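Local atomic coordinates of esterase (Rhizomucor miehei, PDB entry 4WY5), a protein that probably hydrolyses carboxylic ester bonds, acting as a carboxylesterase built on the alpha/beta hydrolase fold. Residues S120-A125 / N223-A228; V170-K175 / E249-A254; T185-Y190 / P253-T258; P191-S196 / R265-K270; G209-S214 / A259-L264. All coordinates share one frame; numbering follows the deposited sequence.

Overall arrangement
Interaction 3, the parallel pairing of strands 185-189 and 254-259, lies in the central sheet about 9 Å from the chain centre. Interaction 2 adjoins the N-terminal ends of this pair, centres 12 Å apart, and shares P253 and A254 with it. Interaction 4 lies past the C-terminal ends, its centre 13 Å from that of interaction 3; interaction 5, nested in the chain loop that interaction 4 closes, has its centre 13 Å from that of interaction 4. Interaction 1 stands 20 to 24 Å from the others, centre to centre, its segments alternating with theirs along the chain. Interactions 3 and 5 touch or contain residues of a probable Ser-His-Asp triad, and interaction 4 lies near it.

Interaction 1. Residues S120-A125 / N223-A228; sequences SLSPEA and NAYLPA
S122 and P123 pack against A224 and Y225, joining the loop between strand 113-117 and helix 129-143 of the alpha/beta hydrolase fold to the C-terminal end of helix 215-225. The loop sequence SLSPEA is consistent with the YRLAPE-like motif of hormone-sensitive-lipase-type esterases.

Van der Waals contact centres on the A224 carbonyl and methyl. The CB of S122 meets A224 O at 3.5 Å, and the pyrrolidine ring of P123 comes alongside the A224 methyl, CB to CB 4.1 Å. A cis peptide bond between S122 and P123 bends the loop where it faces the helix. At the same place P123 CA makes a CA-H...O contact of 3.6 Å with A224 O, bent to 135° at the hydrogen. This oxygen also accepts a hydrogen bond from the NZ of K126, the residue after the loop segment, so the helix end meets both the loop and the lysine.

No hydrogen bond links the two segments directly; two bonds within the loop fold it on itself. A125 N donates to L121 O, and S122 OG donates to A125 O across 2.7 Å, the hydroxyl tilted 28° from the carbonyl plane.

The aromatic part belongs to Y225. With CG anti to the backbone N (chi1 -178°), its ring stacks with F91, which directly follows the glycine-rich HGGG sequence, while its CD1 edge still meets the loop: S122 OG lies in the ring plane, 3.6 Å from Y225 CD1.

Interaction 2. Residues V170-K175 / E249-A254; sequences VSIYAK and EGLPPA
K175 lies across L251, nearly perpendicular to it, where helix 162-176 meets the loop leading into strand 254-259.

The polar link is the ammonium of K175. Its NZ donates to E249 O at 3.2 Å, lying in the carbonyl plane with a C=O...N angle of 150°. A second bond from NZ goes to D247 O, so the lysine bridges two carbonyls at the C-terminal end of helix 245-248, where a positive charge would be expected to suit the helix dipole. A bend at chi3 (77°) turns the otherwise extended chain to this site. The carboxylate of E249 takes no part, its OE1 standing 6.6 Å from K175 NZ.

Apolar contact is concentrated on L251, whose two methyls touch different helix residues. CD1 lies 3.9 Å from K175 CD and equally near the backbone oxygen of S171, while CD2 reaches I172 CG1 at 3.9 Å. The ring of P252 adds a looser touch near S171 OG, a hydroxyl bonded within its own helix to S167 O.

L251 and K175 thus join the loop entering strand 254-259 to helix 162-176, the connection of a beta-alpha-beta crossover between parallel strands 155-160 and 185-189, a characteristic feature of the alpha/beta hydrolase fold.

Interaction 3. Residues T185-Y190 / P253-T258; sequences TQVLIY and PALLFT
L188 and L255 lie at the tight centre of a parallel strand pair whose short axes come within 4.8 Å and differ by only 3° in direction. L188 N donates to L255 O at 2.9 Å with an N-H...O angle of 173°, and the ladder continues on both sides through L255 N to Q186 O and F257 N to L188 O. Close CA-H...O contacts, such as L256 CA to L188 O at 3.4 Å, fill the gaps between these bonds.

The side chains meet less closely. L188 CD1 and L256 CD1 are 4.3 Å apart on one face, where Q186 is tighter, laying its CG 3.8 Å from the A254 methyl. On the other face I189 CG1 approaches the F257 ring obliquely, and helix 302-319 covers both residues through I311.

Toward the partly exposed P253 the pattern is reinforced by a side chain: P253 O accepts from Q186 N and also from T185 OG1 at 2.8 Å, the hydroxyl 45° above the carbonyl plane. At the opposite end the spacing holds, but the last bond, from Y190 N to F257 O, is more bent as Y190 leaves strand geometry. The Y190 side chain touches S161 and D262, its OH bonded to I295 N. The strand pair thus ends beside the probable catalytic triad, at the C-terminal edge of the parallel strands, as in alpha/beta hydrolases.

Interaction 4. Residues P191-S196 / R265-K270; sequences PATAVS and RDEGEK
E267 OE2 is gripped by two successive backbone N-H groups, those of T193 and A194. T193 N lies 2.8 Å from E267 OE2 on its anti lone pair, with an N-H...O angle of 164°. A194 N reaches the same oxygen at 2.9 Å from above the carboxylate plane, a more bent bond. The A194 methyl also packs on the carboxylate, CB to OE2 3.5 Å. Such a pair of donors, on a glutamate in the first turns of a helix, would be expected to favour the ionised form.

Around this grip the T193 and E267 side chains run alongside one another, pointing oppositely, with T193 OG1 3.3 Å from E267 CG. Chi1 of 75° sets E267 CG between its backbone N and carbonyl carbon, and from there the chain runs extended to the loop. A water bridges the same two residues: T193 OG1 donates to it at 2.9 Å, and it donates in turn to E267 O.

In the second shell H197 ND1 bonds E267 OE1, so both carboxylate oxygens are held. A192 O accepts from T165 OG1, and P191 packs on A164 and T165, tying the loop to helix 162-176. The contact thus joins the loop after strand 185-189 to the start of helix 265-277, beside the C-terminal ends of the parallel strands, the edge that carries the active site in alpha/beta hydrolases.

Interaction 5. Residues G209-S214 / A259-L264; sequences GDYILS and AESDVL
L213 buries the most surface here, its CD2 methyl touching both V263 and L264. With CG anti to the backbone N (chi1 168°), the leucine reaches across to the facing loop and stands roughly square to both partners: CD2 lies 3.9 Å from V263 CG2 and 4.0 Å from L264 CD1. V263 answers with both its methyls, CG1 and CG2 each approaching L213 O. That oxygen is not left to apolar company, because a water donates to it at 2.9 Å and accepts from V263 N, linking the two backbones.

Between S261 and V263 stands D262, on the loop that follows strand 254-259. This is where alpha/beta hydrolases carry the acid of the catalytic triad, and the bond from D262 OD2 to H292 ND1 is consistent with that role. Its other oxygen, OD1, accepts from L264 N at 3.0 Å in a capping bond, met from 61° above the carboxylate plane. L213 and L264 also touch H292, placing the leucine pair beside the presumed triad.

S261 meets the other arm of the contact. Its CB is approached obliquely by the Y211 ring, with CE2 4.1 Å away, and F206 packs edge-to-face on the same tyrosine. A second water joins the polar tips, lying 2.6 Å from Y211 OH and donating to S261 OG at 2.8 Å.

Interaction 1. Residues S120-A125 / N223-A228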
# COMPACT_ATOMS: atom_id res chain seq x y z
N SER A 120 -13.13 -8.03 26.81
CA SER A 120 -13.73 -9.31 27.21
C SER A 120 -13.97 -10.21 25.99
O SER A 120 -14.58 -9.77 25.00
CB SER A 120 -15.06 -9.07 27.96
OG SER A 120 -14.86 -8.24 29.11
N LEU A 121 -13.47 -11.45 26.06
CA LEU A 121 -13.58 -12.38 24.93
C LEU A 121 -14.89 -13.18 24.89
O LEU A 121 -15.54 -13.37 25.92
CB LEU A 121 -12.40 -13.37 24.94
CG LEU A 121 -10.97 -12.83 24.94
CD1 LEU A 121 -9.96 -13.96 25.17
CD2 LEU A 121 -10.65 -12.11 23.65
N SER A 122 -15.27 -13.63 23.70
CA SER A 122 -16.42 -14.52 23.49
C SER A 122 -15.98 -15.99 23.56
O SER A 122 -14.84 -16.31 23.23
CB SER A 122 -17.07 -14.24 22.12
OG SER A 122 -17.63 -12.94 22.06
N PRO A 123 -16.91 -16.92 23.91
CA PRO A 123 -18.36 -16.76 24.10
C PRO A 123 -18.80 -16.38 25.51
O PRO A 123 -20.01 -16.25 25.72
CB PRO A 123 -18.91 -18.15 23.75
CG PRO A 123 -17.83 -19.08 24.24
CD PRO A 123 -16.51 -18.34 24.00
N GLU A 124 -17.86 -16.17 26.44
CA GLU A 124 -18.21 -15.75 27.81
C GLU A 124 -18.91 -14.39 27.82
O GLU A 124 -19.80 -14.15 28.64
CB GLU A 124 -16.97 -15.69 28.69
CG GLU A 124 -16.37 -17.04 29.03
CD GLU A 124 -15.49 -17.60 27.93
OE1 GLU A 124 -15.23 -16.87 26.94
OE2 GLU A 124 -15.06 -18.77 28.06
N ALA A 125 -18.49 -13.51 26.92
CA ALA A 125 -19.15 -12.24 26.69
C ALA A 125 -19.60 -12.21 25.24
O ALA A 125 -19.01 -12.91 24.41
CB ALA A 125 -18.21 -11.07 27.00
N ASN A 223 -21.06 -17.70 15.88
CA ASN A 223 -21.92 -18.26 16.91
C ASN A 223 -21.41 -17.92 18.30
O ASN A 223 -22.19 -17.72 19.23
CB ASN A 223 -22.04 -19.77 16.73
CG ASN A 223 -23.07 -20.40 17.67
OD1 ASN A 223 -24.28 -20.11 17.58
ND2 ASN A 223 -22.61 -21.29 18.56
N ALA A 224 -20.09 -17.82 18.45
CA ALA A 224 -19.53 -17.46 19.74
C ALA A 224 -19.79 -15.99 20.07
O ALA A 224 -20.11 -15.66 21.21
CB ALA A 224 -18.03 -17.77 19.76
N TYR A 225 -19.66 -15.12 19.07
CA TYR A 225 -19.73 -13.67 19.26
C TYR A 225 -21.17 -13.13 19.34
O TYR A 225 -21.47 -12.29 20.20
CB TYR A 225 -18.97 -12.97 18.12
CG TYR A 225 -18.92 -11.45 18.19
CD1 TYR A 225 -18.43 -10.80 19.34
CD2 TYR A 225 -19.33 -10.65 17.13
CE1 TYR A 225 -18.35 -9.40 19.41
CE2 TYR A 225 -19.26 -9.24 17.19
CZ TYR A 225 -18.78 -8.63 18.34
OH TYR A 225 -18.72 -7.26 18.43
N LEU A 226 -22.05 -13.60 18.46
CA LEU A 226 -23.40 -13.02 18.34
C LEU A 226 -24.43 -13.66 19.30
O LEU A 226 -24.42 -14.87 19.53
CB LEU A 226 -23.89 -13.14 16.90
CG LEU A 226 -23.02 -12.52 15.80
CD1 LEU A 226 -23.61 -12.77 14.42
CD2 LEU A 226 -22.81 -11.02 16.03
N PRO A 227 -25.30 -12.83 19.89
CA PRO A 227 -26.34 -13.33 20.80
C PRO A 227 -27.57 -13.85 20.07
O PRO A 227 -28.45 -14.43 20.70
CB PRO A 227 -26.68 -12.09 21.64
CG PRO A 227 -26.41 -10.95 20.74
CD PRO A 227 -25.22 -11.36 19.89
N ALA A 228 -27.62 -13.62 18.76
CA ALA A 228 -28.69 -14.10 17.88
C ALA A 228 -28.13 -14.17 16.45
O ALA A 228 -27.01 -13.74 16.22
CB ALA A 228 -29.93 -13.19 17.96

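Interaction 2. Residues V170-K175 / E249-A254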
# COMPACT_ATOMS: atom_id res chain seq x y z
N VAL A 170 -16.49 0.97 16.85
CA VAL A 170 -16.37 1.95 17.93
C VAL A 170 -16.19 3.35 17.33
O VAL A 170 -16.43 4.34 18.01
CB VAL A 170 -15.20 1.65 18.93
CG1 VAL A 170 -13.86 2.12 18.39
CG2 VAL A 170 -15.46 2.31 20.30
N SER A 171 -15.79 3.45 16.06
CA SER A 171 -15.76 4.78 15.44
C SER A 171 -17.19 5.30 15.21
O SER A 171 -17.46 6.50 15.34
CB SER A 171 -14.98 4.77 14.11
OG SER A 171 -13.63 4.39 14.28
N ILE A 172 -18.11 4.40 14.90
CA ILE A 172 -19.50 4.79 14.68
C ILE A 172 -20.20 5.04 16.02
O ILE A 172 -20.89 6.05 16.19
CB ILE A 172 -20.28 3.71 13.88
CG1 ILE A 172 -19.67 3.53 12.48
CG2 ILE A 172 -21.78 4.07 13.79
CD1 ILE A 172 -20.28 2.37 11.67
N TYR A 173 -19.99 4.12 16.96
CA TYR A 173 -20.52 4.24 18.32
C TYR A 173 -20.15 5.57 18.98
O TYR A 173 -21.02 6.26 19.51
CB TYR A 173 -20.02 3.07 19.16
CG TYR A 173 -20.57 2.98 20.56
CD1 TYR A 173 -19.92 3.58 21.62
CD2 TYR A 173 -21.73 2.25 20.83
CE1 TYR A 173 -20.40 3.49 22.91
CE2 TYR A 173 -22.22 2.16 22.12
CZ TYR A 173 -21.55 2.78 23.16
OH TYR A 173 -22.02 2.69 24.44
N ALA A 174 -18.88 5.96 18.89
CA ALA A 174 -18.41 7.20 19.54
C ALA A 174 -19.10 8.42 18.94
O ALA A 174 -19.37 9.41 19.64
CB ALA A 174 -16.90 7.33 19.42
N LYS A 175 -19.35 8.37 17.64
CA LYS A 175 -20.05 9.45 16.96
C LYS A 175 -21.51 9.59 17.42
O LYS A 175 -22.03 10.71 17.54
CB LYS A 175 -20.01 9.24 15.44
CG LYS A 175 -20.67 10.36 14.64
CD LYS A 175 -20.77 9.99 13.17
CE LYS A 175 -21.91 9.01 12.94
NZ LYS A 175 -22.29 8.91 11.50
N GLU A 249 -21.37 8.96 7.37
CA GLU A 249 -21.01 10.36 7.15
C GLU A 249 -20.28 10.98 8.36
O GLU A 249 -20.67 10.74 9.50
CB GLU A 249 -22.27 11.18 6.81
CG GLU A 249 -22.15 12.08 5.58
CD GLU A 249 -21.67 13.49 5.94
OE1 GLU A 249 -21.77 13.88 7.13
OE2 GLU A 249 -21.18 14.20 5.03
N GLY A 250 -19.21 11.72 8.11
CA GLY A 250 -18.47 12.37 9.18
C GLY A 250 -17.49 11.48 9.95
O GLY A 250 -16.93 11.90 10.98
N LEU A 251 -17.27 10.26 9.47
CA LEU A 251 -16.35 9.34 10.15
C LEU A 251 -14.91 9.79 9.88
O LEU A 251 -14.66 10.53 8.93
CB LEU A 251 -16.58 7.89 9.69
CG LEU A 251 -17.23 6.87 10.65
CD1 LEU A 251 -18.20 7.50 11.64
CD2 LEU A 251 -17.92 5.75 9.86
N PRO A 252 -13.97 9.35 10.72
CA PRO A 252 -12.56 9.75 10.58
C PRO A 252 -11.86 9.04 9.42
O PRO A 252 -12.24 7.91 9.10
CB PRO A 252 -11.93 9.33 11.92
CG PRO A 252 -12.83 8.23 12.42
CD PRO A 252 -14.20 8.58 11.96
N PRO A 253 -10.86 9.70 8.80
CA PRO A 253 -10.12 9.17 7.63
C PRO A 253 -9.64 7.74 7.84
O PRO A 253 -9.16 7.42 8.93
CB PRO A 253 -8.93 10.13 7.50
CG PRO A 253 -9.38 11.40 8.14
CD PRO A 253 -10.32 10.99 9.26
N ALA A 254 -9.73 6.90 6.81
CA ALA A 254 -9.52 5.47 6.97
C ALA A 254 -8.34 4.98 6.16
O ALA A 254 -8.06 5.52 5.09
CB ALA A 254 -10.78 4.70 6.57

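Interaction 3. Residues T185-Y190 / P253-T258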
# COMPACT_ATOMS: atom_id res chain seq x y z
N THR A 185 -8.07 9.02 13.17
CA THR A 185 -7.96 8.08 12.05
C THR A 185 -8.27 6.64 12.51
O THR A 185 -8.12 6.31 13.69
CB THR A 185 -6.55 8.15 11.36
OG1 THR A 185 -6.56 7.47 10.09
CG2 THR A 185 -5.46 7.56 12.25
N GLN A 186 -8.79 5.81 11.60
CA GLN A 186 -9.05 4.39 11.85
C GLN A 186 -8.19 3.54 10.88
O GLN A 186 -8.19 3.79 9.67
CB GLN A 186 -10.54 4.06 11.67
CG GLN A 186 -11.19 4.54 10.33
CD GLN A 186 -12.69 4.19 10.20
OE1 GLN A 186 -13.14 3.08 10.55
NE2 GLN A 186 -13.48 5.14 9.68
N VAL A 187 -7.46 2.56 11.41
CA VAL A 187 -6.63 1.66 10.60
C VAL A 187 -7.22 0.24 10.66
O VAL A 187 -7.30 -0.37 11.74
CB VAL A 187 -5.14 1.64 11.07
CG1 VAL A 187 -4.32 0.65 10.26
CG2 VAL A 187 -4.52 3.05 11.00
N LEU A 188 -7.66 -0.27 9.52
CA LEU A 188 -8.46 -1.49 9.47
C LEU A 188 -7.75 -2.59 8.68
O LEU A 188 -7.71 -2.54 7.45
CB LEU A 188 -9.84 -1.20 8.85
CG LEU A 188 -10.58 0.10 9.27
CD1 LEU A 188 -11.90 0.32 8.51
CD2 LEU A 188 -10.83 0.20 10.79
N ILE A 189 -7.20 -3.59 9.37
CA ILE A 189 -6.40 -4.66 8.72
C ILE A 189 -7.24 -5.94 8.55
O ILE A 189 -7.57 -6.61 9.53
CB ILE A 189 -5.10 -4.96 9.53
CG1 ILE A 189 -4.32 -3.67 9.82
CG2 ILE A 189 -4.18 -5.93 8.80
CD1 ILE A 189 -3.35 -3.79 10.98
N TYR A 190 -7.60 -6.25 7.29
CA TYR A 190 -8.54 -7.33 6.93
C TYR A 190 -9.74 -7.53 7.91
O TYR A 190 -9.84 -8.56 8.57
CB TYR A 190 -7.80 -8.69 6.73
CG TYR A 190 -6.61 -9.02 7.64
CD1 TYR A 190 -6.79 -9.39 8.98
CD2 TYR A 190 -5.30 -9.02 7.14
CE1 TYR A 190 -5.70 -9.70 9.80
CE2 TYR A 190 -4.20 -9.34 7.96
CZ TYR A 190 -4.40 -9.67 9.29
OH TYR A 190 -3.32 -9.99 10.12
N PRO A 253 -10.86 9.70 8.80
CA PRO A 253 -10.12 9.17 7.63
C PRO A 253 -9.64 7.74 7.84
O PRO A 253 -9.16 7.42 8.93
CB PRO A 253 -8.93 10.13 7.50
CG PRO A 253 -9.38 11.40 8.14
CD PRO A 253 -10.32 10.99 9.26
N ALA A 254 -9.73 6.90 6.81
CA ALA A 254 -9.52 5.47 6.97
C ALA A 254 -8.34 4.98 6.16
O ALA A 254 -8.06 5.52 5.09
CB ALA A 254 -10.78 4.70 6.57
N LEU A 255 -7.65 3.97 6.69
CA LEU A 255 -6.66 3.20 5.92
C LEU A 255 -7.07 1.73 6.00
O LEU A 255 -7.21 1.19 7.10
CB LEU A 255 -5.23 3.41 6.46
CG LEU A 255 -4.10 2.56 5.87
CD1 LEU A 255 -3.86 2.80 4.35
CD2 LEU A 255 -2.80 2.75 6.66
N LEU A 256 -7.33 1.10 4.86
CA LEU A 256 -7.81 -0.28 4.88
C LEU A 256 -6.93 -1.24 4.07
O LEU A 256 -6.55 -0.94 2.94
CB LEU A 256 -9.26 -0.34 4.38
CG LEU A 256 -10.05 -1.64 4.54
CD1 LEU A 256 -11.51 -1.29 4.59
CD2 LEU A 256 -9.83 -2.57 3.36
N PHE A 257 -6.57 -2.37 4.69
CA PHE A 257 -5.82 -3.44 4.01
C PHE A 257 -6.71 -4.64 3.82
O PHE A 257 -7.48 -5.00 4.72
CB PHE A 257 -4.58 -3.87 4.79
CG PHE A 257 -3.53 -2.79 4.96
CD1 PHE A 257 -2.47 -2.69 4.06
CD2 PHE A 257 -3.60 -1.89 6.01
CE1 PHE A 257 -1.49 -1.72 4.21
CE2 PHE A 257 -2.63 -0.91 6.18
CZ PHE A 257 -1.57 -0.82 5.27
N THR A 258 -6.56 -5.27 2.66
CA THR A 258 -7.27 -6.50 2.34
C THR A 258 -6.23 -7.55 1.89
O THR A 258 -5.16 -7.18 1.39
CB THR A 258 -8.33 -6.22 1.26
OG1 THR A 258 -9.63 -6.52 1.78
CG2 THR A 258 -8.06 -6.97 -0.00

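Interaction 4. Residues P191-S196 / R265-K270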
# COMPACT_ATOMS: atom_id res chain seq x y z
N PRO A 191 -10.69 -6.56 7.95
CA PRO A 191 -11.89 -6.68 8.80
C PRO A 191 -12.93 -7.67 8.28
O PRO A 191 -12.88 -8.07 7.12
CB PRO A 191 -12.49 -5.27 8.77
CG PRO A 191 -12.10 -4.76 7.41
CD PRO A 191 -10.69 -5.30 7.18
N ALA A 192 -13.87 -8.05 9.15
CA ALA A 192 -15.05 -8.83 8.80
C ALA A 192 -16.26 -7.91 8.84
O ALA A 192 -16.40 -7.14 9.80
CB ALA A 192 -15.24 -10.00 9.76
N THR A 193 -17.12 -7.95 7.82
CA THR A 193 -18.24 -7.00 7.73
C THR A 193 -19.65 -7.56 7.39
O THR A 193 -20.65 -6.88 7.62
CB THR A 193 -17.96 -5.93 6.67
OG1 THR A 193 -17.96 -6.52 5.36
CG2 THR A 193 -16.62 -5.23 6.94
N ALA A 194 -19.73 -8.77 6.83
CA ALA A 194 -20.97 -9.25 6.16
C ALA A 194 -22.03 -9.93 7.05
O ALA A 194 -21.70 -10.72 7.95
CB ALA A 194 -20.59 -10.21 5.05
N VAL A 195 -23.31 -9.65 6.75
CA VAL A 195 -24.41 -10.45 7.31
C VAL A 195 -24.32 -11.86 6.77
O VAL A 195 -24.39 -12.83 7.51
CB VAL A 195 -25.80 -9.88 6.96
CG1 VAL A 195 -26.87 -10.70 7.66
CG2 VAL A 195 -25.92 -8.44 7.40
N SER A 196 -24.15 -11.97 5.45
CA SER A 196 -23.99 -13.26 4.79
C SER A 196 -22.74 -13.26 3.90
O SER A 196 -22.62 -12.46 2.98
CB SER A 196 -25.24 -13.56 3.95
OG SER A 196 -25.03 -14.70 3.13
N ARG A 265 -12.06 -11.03 1.81
CA ARG A 265 -11.44 -10.02 0.95
C ARG A 265 -12.43 -9.02 0.35
O ARG A 265 -12.29 -7.80 0.54
CB ARG A 265 -10.68 -10.71 -0.19
CG ARG A 265 -9.95 -9.78 -1.12
CD ARG A 265 -9.33 -10.58 -2.26
NE ARG A 265 -10.30 -10.87 -3.31
CZ ARG A 265 -10.09 -11.74 -4.30
NH1 ARG A 265 -8.95 -12.41 -4.37
NH2 ARG A 265 -11.03 -11.93 -5.23
N ASP A 266 -13.44 -9.55 -0.33
CA ASP A 266 -14.33 -8.75 -1.14
C ASP A 266 -15.27 -7.92 -0.27
O ASP A 266 -15.68 -6.82 -0.66
CB ASP A 266 -15.16 -9.64 -2.09
CG ASP A 266 -14.32 -10.34 -3.15
OD1 ASP A 266 -13.13 -10.02 -3.30
OD2 ASP A 266 -14.87 -11.22 -3.86
N GLU A 267 -15.64 -8.44 0.89
CA GLU A 267 -16.53 -7.69 1.77
C GLU A 267 -15.74 -6.58 2.44
O GLU A 267 -16.29 -5.52 2.78
CB GLU A 267 -17.20 -8.60 2.80
CG GLU A 267 -16.32 -9.07 3.95
CD GLU A 267 -16.99 -10.20 4.72
OE1 GLU A 267 -17.27 -11.24 4.08
OE2 GLU A 267 -17.24 -10.06 5.95
N GLY A 268 -14.44 -6.80 2.62
CA GLY A 268 -13.58 -5.73 3.08
C GLY A 268 -13.50 -4.63 2.04
O GLY A 268 -13.58 -3.44 2.38
N GLU A 269 -13.35 -4.99 0.77
CA GLU A 269 -13.20 -3.98 -0.27
C GLU A 269 -14.54 -3.26 -0.48
O GLU A 269 -14.57 -2.07 -0.81
CB GLU A 269 -12.69 -4.60 -1.60
CG GLU A 269 -11.33 -5.31 -1.46
CD GLU A 269 -10.74 -5.82 -2.78
OE1 GLU A 269 -11.36 -5.63 -3.86
OE2 GLU A 269 -9.64 -6.43 -2.73
N LYS A 270 -15.65 -3.94 -0.20
CA LYS A 270 -16.96 -3.31 -0.34
C LYS A 270 -17.16 -2.23 0.73
O LYS A 270 -17.70 -1.18 0.44
CB LYS A 270 -18.08 -4.34 -0.26
CG LYS A 270 -19.49 -3.75 -0.28
CD LYS A 270 -19.90 -3.24 -1.66
CE LYS A 270 -21.30 -2.61 -1.61
NZ LYS A 270 -21.93 -2.52 -2.96
O HOH W 1 -19.08 -4.48 3.64

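Interaction 5. Residues G209-S214 / A259-L264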
# COMPACT_ATOMS: atom_id res chain seq x y z
N GLY A 209 -11.43 -25.01 3.18
CA GLY A 209 -10.58 -25.68 4.15
C GLY A 209 -9.14 -25.85 3.69
O GLY A 209 -8.33 -26.48 4.39
N ASP A 210 -8.78 -25.32 2.52
CA ASP A 210 -7.39 -25.43 2.09
C ASP A 210 -6.62 -24.11 2.29
O ASP A 210 -5.47 -24.01 1.89
CB ASP A 210 -7.27 -25.89 0.62
CG ASP A 210 -8.21 -25.15 -0.33
OD1 ASP A 210 -9.14 -24.47 0.15
OD2 ASP A 210 -8.03 -25.29 -1.57
N TYR A 211 -7.26 -23.13 2.93
CA TYR A 211 -6.56 -21.90 3.36
C TYR A 211 -6.80 -21.67 4.85
O TYR A 211 -7.76 -22.20 5.42
CB TYR A 211 -7.03 -20.69 2.55
CG TYR A 211 -6.66 -20.75 1.07
CD1 TYR A 211 -7.47 -21.42 0.15
CD2 TYR A 211 -5.49 -20.15 0.61
CE1 TYR A 211 -7.13 -21.48 -1.19
CE2 TYR A 211 -5.14 -20.20 -0.74
CZ TYR A 211 -5.96 -20.87 -1.63
OH TYR A 211 -5.62 -20.93 -2.96
N ILE A 212 -5.95 -20.85 5.48
CA ILE A 212 -5.92 -20.75 6.94
C ILE A 212 -7.26 -20.36 7.60
O ILE A 212 -7.57 -20.84 8.69
CB ILE A 212 -4.76 -19.79 7.44
CG1 ILE A 212 -4.75 -19.68 8.97
CG2 ILE A 212 -4.83 -18.41 6.81
CD1 ILE A 212 -4.03 -18.45 9.51
N LEU A 213 -8.08 -19.52 6.97
CA LEU A 213 -9.41 -19.24 7.56
C LEU A 213 -10.57 -19.79 6.70
O LEU A 213 -10.93 -19.22 5.67
CB LEU A 213 -9.58 -17.73 7.77
CG LEU A 213 -10.99 -17.22 8.11
CD1 LEU A 213 -11.46 -17.69 9.47
CD2 LEU A 213 -11.09 -15.70 7.99
N SER A 214 -11.18 -20.89 7.15
CA SER A 214 -12.24 -21.59 6.40
C SER A 214 -13.67 -21.09 6.64
O SER A 214 -13.95 -20.42 7.63
CB SER A 214 -12.18 -23.08 6.71
OG SER A 214 -12.75 -23.34 7.98
N ALA A 259 -6.50 -8.84 2.10
CA ALA A 259 -5.56 -9.88 1.67
C ALA A 259 -6.07 -10.63 0.43
O ALA A 259 -7.25 -10.97 0.36
CB ALA A 259 -5.30 -10.86 2.82
N GLU A 260 -5.19 -10.88 -0.54
CA GLU A 260 -5.60 -11.47 -1.82
C GLU A 260 -6.28 -12.84 -1.68
O GLU A 260 -7.30 -13.08 -2.31
CB GLU A 260 -4.41 -11.60 -2.79
CG GLU A 260 -4.84 -12.20 -4.15
CD GLU A 260 -3.72 -12.29 -5.18
OE1 GLU A 260 -2.60 -12.74 -4.80
OE2 GLU A 260 -3.95 -11.95 -6.37
N SER A 261 -5.69 -13.73 -0.88
CA SER A 261 -6.25 -15.07 -0.70
C SER A 261 -6.92 -15.20 0.67
O SER A 261 -6.36 -15.78 1.61
CB SER A 261 -5.16 -16.14 -0.86
OG SER A 261 -4.69 -16.20 -2.21
N ASP A 262 -8.15 -14.68 0.75
CA ASP A 262 -8.84 -14.51 2.02
C ASP A 262 -10.34 -14.41 1.76
O ASP A 262 -10.78 -13.52 1.02
CB ASP A 262 -8.31 -13.25 2.74
CG ASP A 262 -8.96 -12.99 4.10
OD1 ASP A 262 -9.90 -13.73 4.48
OD2 ASP A 262 -8.52 -12.04 4.80
N VAL A 263 -11.14 -15.27 2.41
CA VAL A 263 -12.61 -15.27 2.23
C VAL A 263 -13.25 -13.90 2.50
O VAL A 263 -14.23 -13.54 1.85
CB VAL A 263 -13.34 -16.33 3.13
CG1 VAL A 263 -12.98 -17.73 2.72
CG2 VAL A 263 -13.02 -16.13 4.61
N LEU A 264 -12.68 -13.15 3.45
CA LEU A 264 -13.19 -11.82 3.83
C LEU A 264 -12.76 -10.69 2.89
O LEU A 264 -13.07 -9.51 3.14
CB LEU A 264 -12.75 -11.48 5.26
CG LEU A 264 -13.13 -12.42 6.41
CD1 LEU A 264 -12.51 -11.93 7.73
CD2 LEU A 264 -14.65 -12.53 6.54
O HOH W 2 -4.57 -18.62 -3.63
O HOH W 3 -9.87 -17.40 3.72